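Thiol:disulfide interchange protein DsbL (Escherichia coli, PDB 3C7M) introduces disulfide bonds into periplasmic proteins, working with the partner DsbI as an oxidase system that forms an essential disulfide in the arylsulfate sulfotransferase AssT. Local coordinates at residues Y7-K12 / N169-I174; T20-F25 / A52-H57. All coordinates share one frame; numbering follows the deposited sequence. Where two conformers were deposited one is given.

Contact 1 (Y7-K12 / N169-I174); sequences YMVLEK and NGKYLI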
# COMPACT_ATOMS: atom_id res chain seq x y z
N TYR A 7 -4.99 8.00 -17.22
CA TYR A 7 -4.21 8.57 -16.13
C TYR A 7 -4.40 10.08 -16.10
O TYR A 7 -4.96 10.68 -17.03
CB TYR A 7 -2.72 8.24 -16.30
CG TYR A 7 -2.06 8.93 -17.47
CD1 TYR A 7 -2.14 8.40 -18.76
CD2 TYR A 7 -1.38 10.13 -17.30
CE1 TYR A 7 -1.54 9.03 -19.84
CE2 TYR A 7 -0.77 10.78 -18.38
CZ TYR A 7 -0.86 10.23 -19.64
OH TYR A 7 -0.27 10.87 -20.70
N MET A 8 -3.93 10.69 -15.02
CA MET A 8 -3.86 12.14 -14.90
C MET A 8 -2.53 12.53 -14.27
O MET A 8 -1.81 11.68 -13.72
CB MET A 8 -5.06 12.70 -14.12
CG MET A 8 -5.24 12.17 -12.69
SD MET A 8 -4.21 12.99 -11.45
CE MET A 8 -4.92 14.64 -11.41
N VAL A 9 -2.18 13.81 -14.37
CA VAL A 9 -0.94 14.32 -13.80
C VAL A 9 -1.26 15.05 -12.51
O VAL A 9 -2.06 15.99 -12.49
CB VAL A 9 -0.20 15.28 -14.77
CG1 VAL A 9 1.12 15.73 -14.17
CG2 VAL A 9 0.04 14.59 -16.12
N LEU A 10 -0.65 14.59 -11.41
CA LEU A 10 -0.83 15.22 -10.11
C LEU A 10 -0.28 16.64 -10.13
O LEU A 10 0.85 16.87 -10.56
CB LEU A 10 -0.11 14.42 -9.01
CG LEU A 10 -0.62 13.01 -8.69
CD1 LEU A 10 0.32 12.32 -7.72
CD2 LEU A 10 -2.03 13.05 -8.13
N GLU A 11 -1.08 17.60 -9.68
CA GLU A 11 -0.61 18.98 -9.62
C GLU A 11 0.43 19.13 -8.51
O GLU A 11 1.38 19.90 -8.64
CB GLU A 11 -1.76 19.97 -9.45
CG GLU A 11 -1.37 21.45 -9.62
CD GLU A 11 -0.83 21.78 -11.01
OE1 GLU A 11 -1.21 21.11 -11.99
OE2 GLU A 11 -0.01 22.72 -11.12
N LYS A 12 0.25 18.37 -7.43
CA LYS A 12 1.26 18.30 -6.38
C LYS A 12 1.79 16.87 -6.33
O LYS A 12 1.16 15.99 -5.74
CB LYS A 12 0.69 18.73 -5.02
CG LYS A 12 1.74 18.80 -3.91
CD LYS A 12 1.12 19.00 -2.54
CE LYS A 12 2.16 18.84 -1.44
NZ LYS A 12 1.58 18.95 -0.07
N ASN A 169 6.26 7.29 -10.58
CA ASN A 169 7.30 8.31 -10.36
C ASN A 169 6.82 9.55 -9.62
O ASN A 169 7.33 10.66 -9.83
CB ASN A 169 7.99 8.66 -11.69
CG ASN A 169 8.78 7.51 -12.23
OD1 ASN A 169 9.10 6.57 -11.50
ND2 ASN A 169 9.12 7.57 -13.51
N GLY A 170 5.85 9.34 -8.73
CA GLY A 170 5.27 10.41 -7.93
C GLY A 170 4.40 11.40 -8.67
O GLY A 170 3.86 12.32 -8.07
N LYS A 171 4.21 11.21 -9.98
CA LYS A 171 3.63 12.24 -10.85
C LYS A 171 2.38 11.81 -11.59
O LYS A 171 1.43 12.59 -11.75
CB LYS A 171 4.69 12.74 -11.84
CG LYS A 171 4.22 13.76 -12.86
CD LYS A 171 5.39 14.35 -13.63
CE LYS A 171 4.92 15.38 -14.64
NZ LYS A 171 6.08 15.98 -15.37
N TYR A 172 2.36 10.56 -12.05
CA TYR A 172 1.30 10.10 -12.94
C TYR A 172 0.38 9.14 -12.22
O TYR A 172 0.77 8.02 -11.91
CB TYR A 172 1.90 9.45 -14.19
CG TYR A 172 2.85 10.37 -14.93
CD1 TYR A 172 2.36 11.41 -15.72
CD2 TYR A 172 4.23 10.22 -14.81
CE1 TYR A 172 3.22 12.27 -16.39
CE2 TYR A 172 5.11 11.08 -15.48
CZ TYR A 172 4.59 12.11 -16.27
OH TYR A 172 5.44 12.96 -16.94
N LEU A 173 -0.84 9.59 -11.95
CA LEU A 173 -1.84 8.80 -11.26
C LEU A 173 -2.72 8.04 -12.25
O LEU A 173 -3.45 8.65 -13.06
CB LEU A 173 -2.70 9.69 -10.35
CG LEU A 173 -3.93 9.08 -9.66
CD1 LEU A 173 -3.61 7.82 -8.89
CD2 LEU A 173 -4.56 10.09 -8.72
N ILE A 174 -2.66 6.72 -12.20
CA ILE A 174 -3.53 5.92 -13.05
C ILE A 174 -4.98 6.02 -12.58
O ILE A 174 -5.25 6.08 -11.38
CB ILE A 174 -3.05 4.45 -13.08
CG1 ILE A 174 -1.65 4.39 -13.69
CG2 ILE A 174 -4.06 3.55 -13.83
CD1 ILE A 174 -0.94 3.06 -13.55
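Strand 7-9 runs antiparallel to strand 172-174, the N-to-C directions of the two short segments at 154° and their axes 4.6 Å apart at closest approach. Met-8 and Leu-173 form the hydrogen-bonded pair: Met-8 N gives to Leu-173 O at 2.9 Å, in the plane of that carbonyl, and Leu-173 N returns a bond to Met-8 O. Beyond the strand proper, Leu-10 N reaches Lys-171 O at 2.9 Å, nearly along the C=O axis with 166° at the hydrogen. Lys-171 and Tyr-172 together face Val-168 of the adjacent strand, a classic beta bulge.

Leu-10 can be followed outward. Its CB and CG both lie near Lys-171 O, the same oxygen its amide grips. With CG anti to its own carbonyl carbon (chi1 -66°), the fork divides: CD1 comes to 3.6 Å from Gly-170 O, while CD2 meets Leu-173 CD2 at 3.9 Å, the two side chains crossing obliquely. Met-8, its chain bent at chi2 and chi3, lays SD 3.8 Å from Leu-173 CB on this same face, where Ile-160 of helix 154-161 touches all three residues.

The other face carries Tyr-7, Val-9 and Tyr-172, side by side. Val-9 CG2 sits 3.9 Å from Tyr-172 CE1, and the extended Lys-171 chain passes CG 3.7 Å above the centre of the Tyr-172 ring; Leu-192 of helix 182-193 touches both tyrosines.

The polar links across the pair are thus all main-chain, and the side chains add apolar contacts: the backbone bonds set the register, while dispersion and hydrophobic burial join this edge strand to the helices on both faces.

Contact 2 (T20-F25 / A52-H57); sequences TLIKVF and AFTPFH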
# COMPACT_ATOMS: atom_id res chain seq x y z
N THR A 20 9.55 4.78 -8.98
CA THR A 20 8.63 4.08 -8.08
C THR A 20 7.27 3.84 -8.71
O THR A 20 6.79 4.61 -9.56
CB THR A 20 8.37 4.83 -6.75
OG1 THR A 20 7.75 6.09 -7.01
CG2 THR A 20 9.65 5.03 -5.95
N LEU A 21 6.64 2.76 -8.26
CA LEU A 21 5.23 2.56 -8.46
C LEU A 21 4.64 2.59 -7.06
O LEU A 21 4.78 1.64 -6.30
CB LEU A 21 4.94 1.22 -9.13
CG LEU A 21 3.47 0.84 -9.26
CD1 LEU A 21 2.74 1.82 -10.19
CD2 LEU A 21 3.32 -0.59 -9.75
N ILE A 22 4.03 3.72 -6.72
CA ILE A 22 3.41 3.88 -5.41
C ILE A 22 1.97 3.41 -5.52
O ILE A 22 1.28 3.71 -6.50
CB ILE A 22 3.50 5.36 -4.93
CG1 ILE A 22 4.93 5.68 -4.50
CG2 ILE A 22 2.50 5.63 -3.79
CD1 ILE A 22 5.20 7.15 -4.21
N LYS A 23 1.53 2.63 -4.54
CA LYS A 23 0.12 2.27 -4.46
C LYS A 23 -0.44 2.79 -3.15
O LYS A 23 -0.13 2.26 -2.08
CB LYS A 23 -0.09 0.76 -4.57
CG LYS A 23 -1.57 0.39 -4.55
CD LYS A 23 -1.80 -1.07 -4.20
CE LYS A 23 -1.33 -1.33 -2.78
NZ LYS A 23 -2.12 -2.40 -2.13
N VAL A 24 -1.26 3.83 -3.25
CA VAL A 24 -1.97 4.33 -2.07
C VAL A 24 -3.15 3.40 -1.82
O VAL A 24 -3.94 3.12 -2.72
CB VAL A 24 -2.45 5.79 -2.24
CG1 VAL A 24 -3.08 6.28 -0.94
CG2 VAL A 24 -1.26 6.68 -2.63
N PHE A 25 -3.25 2.88 -0.60
CA PHE A 25 -4.32 1.92 -0.30
C PHE A 25 -4.77 2.05 1.14
O PHE A 25 -4.13 2.74 1.94
CB PHE A 25 -3.87 0.48 -0.60
CG PHE A 25 -2.98 -0.11 0.46
CD1 PHE A 25 -1.68 0.38 0.67
CD2 PHE A 25 -3.45 -1.14 1.27
CE1 PHE A 25 -0.87 -0.16 1.67
CE2 PHE A 25 -2.63 -1.68 2.27
CZ PHE A 25 -1.35 -1.19 2.46
N ALA A 52 10.29 0.64 -8.47
CA ALA A 52 10.22 -0.05 -7.18
C ALA A 52 8.80 0.02 -6.61
O ALA A 52 8.25 1.12 -6.47
CB ALA A 52 11.21 0.56 -6.20
N PHE A 53 8.21 -1.12 -6.29
CA PHE A 53 6.88 -1.16 -5.71
C PHE A 53 6.88 -0.57 -4.29
O PHE A 53 7.65 -1.02 -3.43
CB PHE A 53 6.31 -2.57 -5.70
CG PHE A 53 4.95 -2.66 -5.09
CD1 PHE A 53 3.87 -2.03 -5.70
CD2 PHE A 53 4.76 -3.30 -3.87
CE1 PHE A 53 2.60 -2.08 -5.13
CE2 PHE A 53 3.49 -3.36 -3.29
CZ PHE A 53 2.42 -2.74 -3.92
N THR A 54 6.00 0.40 -4.07
CA THR A 54 6.05 1.25 -2.89
C THR A 54 4.65 1.51 -2.30
O THR A 54 3.99 2.50 -2.65
CB THR A 54 6.77 2.58 -3.24
OG1 THR A 54 8.03 2.29 -3.85
CG2 THR A 54 7.01 3.43 -2.00
N PRO A 55 4.19 0.62 -1.41
CA PRO A 55 2.89 0.84 -0.78
C PRO A 55 2.88 2.11 0.06
O PRO A 55 3.86 2.38 0.76
CB PRO A 55 2.73 -0.38 0.14
CG PRO A 55 3.66 -1.42 -0.43
CD PRO A 55 4.82 -0.63 -0.94
N PHE A 56 1.80 2.88 -0.03
CA PHE A 56 1.55 4.03 0.84
C PHE A 56 0.21 3.76 1.50
O PHE A 56 -0.79 3.65 0.81
CB PHE A 56 1.41 5.31 -0.00
CG PHE A 56 2.67 6.14 -0.12
CD1 PHE A 56 3.91 5.57 -0.41
CD2 PHE A 56 2.57 7.53 -0.04
CE1 PHE A 56 5.06 6.36 -0.54
CE2 PHE A 56 3.70 8.33 -0.17
CZ PHE A 56 4.96 7.75 -0.42
N HIS A 57 0.16 3.65 2.83
CA HIS A 57 -1.12 3.43 3.48
C HIS A 57 -1.80 4.75 3.82
O HIS A 57 -1.14 5.73 4.18
CB HIS A 57 -0.99 2.55 4.73
CG HIS A 57 -2.30 2.02 5.21
ND1 HIS A 57 -2.93 2.50 6.34
CD2 HIS A 57 -3.14 1.09 4.69
CE1 HIS A 57 -4.09 1.88 6.50
NE2 HIS A 57 -4.24 1.01 5.51
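Five backbone hydrogen bonds join strands 20-25 and 52-57, which run parallel with axes 24° apart. They alternate as a parallel ladder requires: Leu-21 N to Ala-52 O, Thr-54 N to Leu-21 O, Lys-23 N to Thr-54 O, Phe-56 N to Lys-23 O, and Phe-25 N to Phe-56 O. The bond from Phe-56 N to Lys-23 O is the straightest of the five, 179° at the hydrogen over 2.9 Å, although the donor stands above the plane of that carbonyl; Phe-25 N instead approaches Phe-56 O nearly along the C=O axis. Ala-52 O is gripped twice, since Thr-54 OG1, anti to its own carbonyl carbon, donates to it at 2.9 Å. Pro-55, lacking an N-H, sits at a position whose nitrogen the ladder does not use.

The polar ends of Lys-23, Thr-20 and His-57 find their partners outside the two strands. Lys-23 NZ forms a salt bridge with Asp-36 of helix 30-38, and Thr-20 OG1 is hydrogen-bonded to Ala-17 O. His-57 uses both ring nitrogens, ND1 with Ser-69 OG and NE2 with Tyr-27 N, which fixes the ring's rotation.

Thus held, the imidazole turns its CD2 edge to the face of Phe-25 in a T-shaped stack, centroids 4.9 Å apart and planes at 74°. CD2 lies 3.7 Å from Phe-25 CZ, offset toward the rim. On the face shared by Ile-22, Thr-54 and Phe-56, Ile-22 CG2 makes a CH-pi contact 4.0 Å from the Phe-56 centroid, while Ile-22 CD1 approaches Phe-56 CZ at 3.8 Å.

Helices 30-38 and 40-46 connect these adjacent parallel strands, giving the beta-alpha-beta unit of the thioredoxin fold; its first strand leads into the redox-active Cys-29/Cys-32 motif, reduced here, whose residues Phe-25 touches.

Contacts 1 and 2 belong to one five-stranded mixed sheet, ordered 7-9, 172-174, 165-168, 20-25, 52-57. Each includes an outermost strand, and strand 165-168 lies between the two pairs; their centres are about 13 Å apart. Along the chain, strand 7-9 comes first, both strands of contact 2 follow, and 169-174 returns near the C-terminus, so contact 1 brackets contact 2 in sequence. They meet directly where Asn-169 N lies 2.9 Å from Thr-20 O, a probable hydrogen bond. The centre of contact 2 lies about 5 Å from the centre of the chain, beside the redox motif; that of contact 1, about 17 Å from it, ties the chain's two terminal regions to the same sheet.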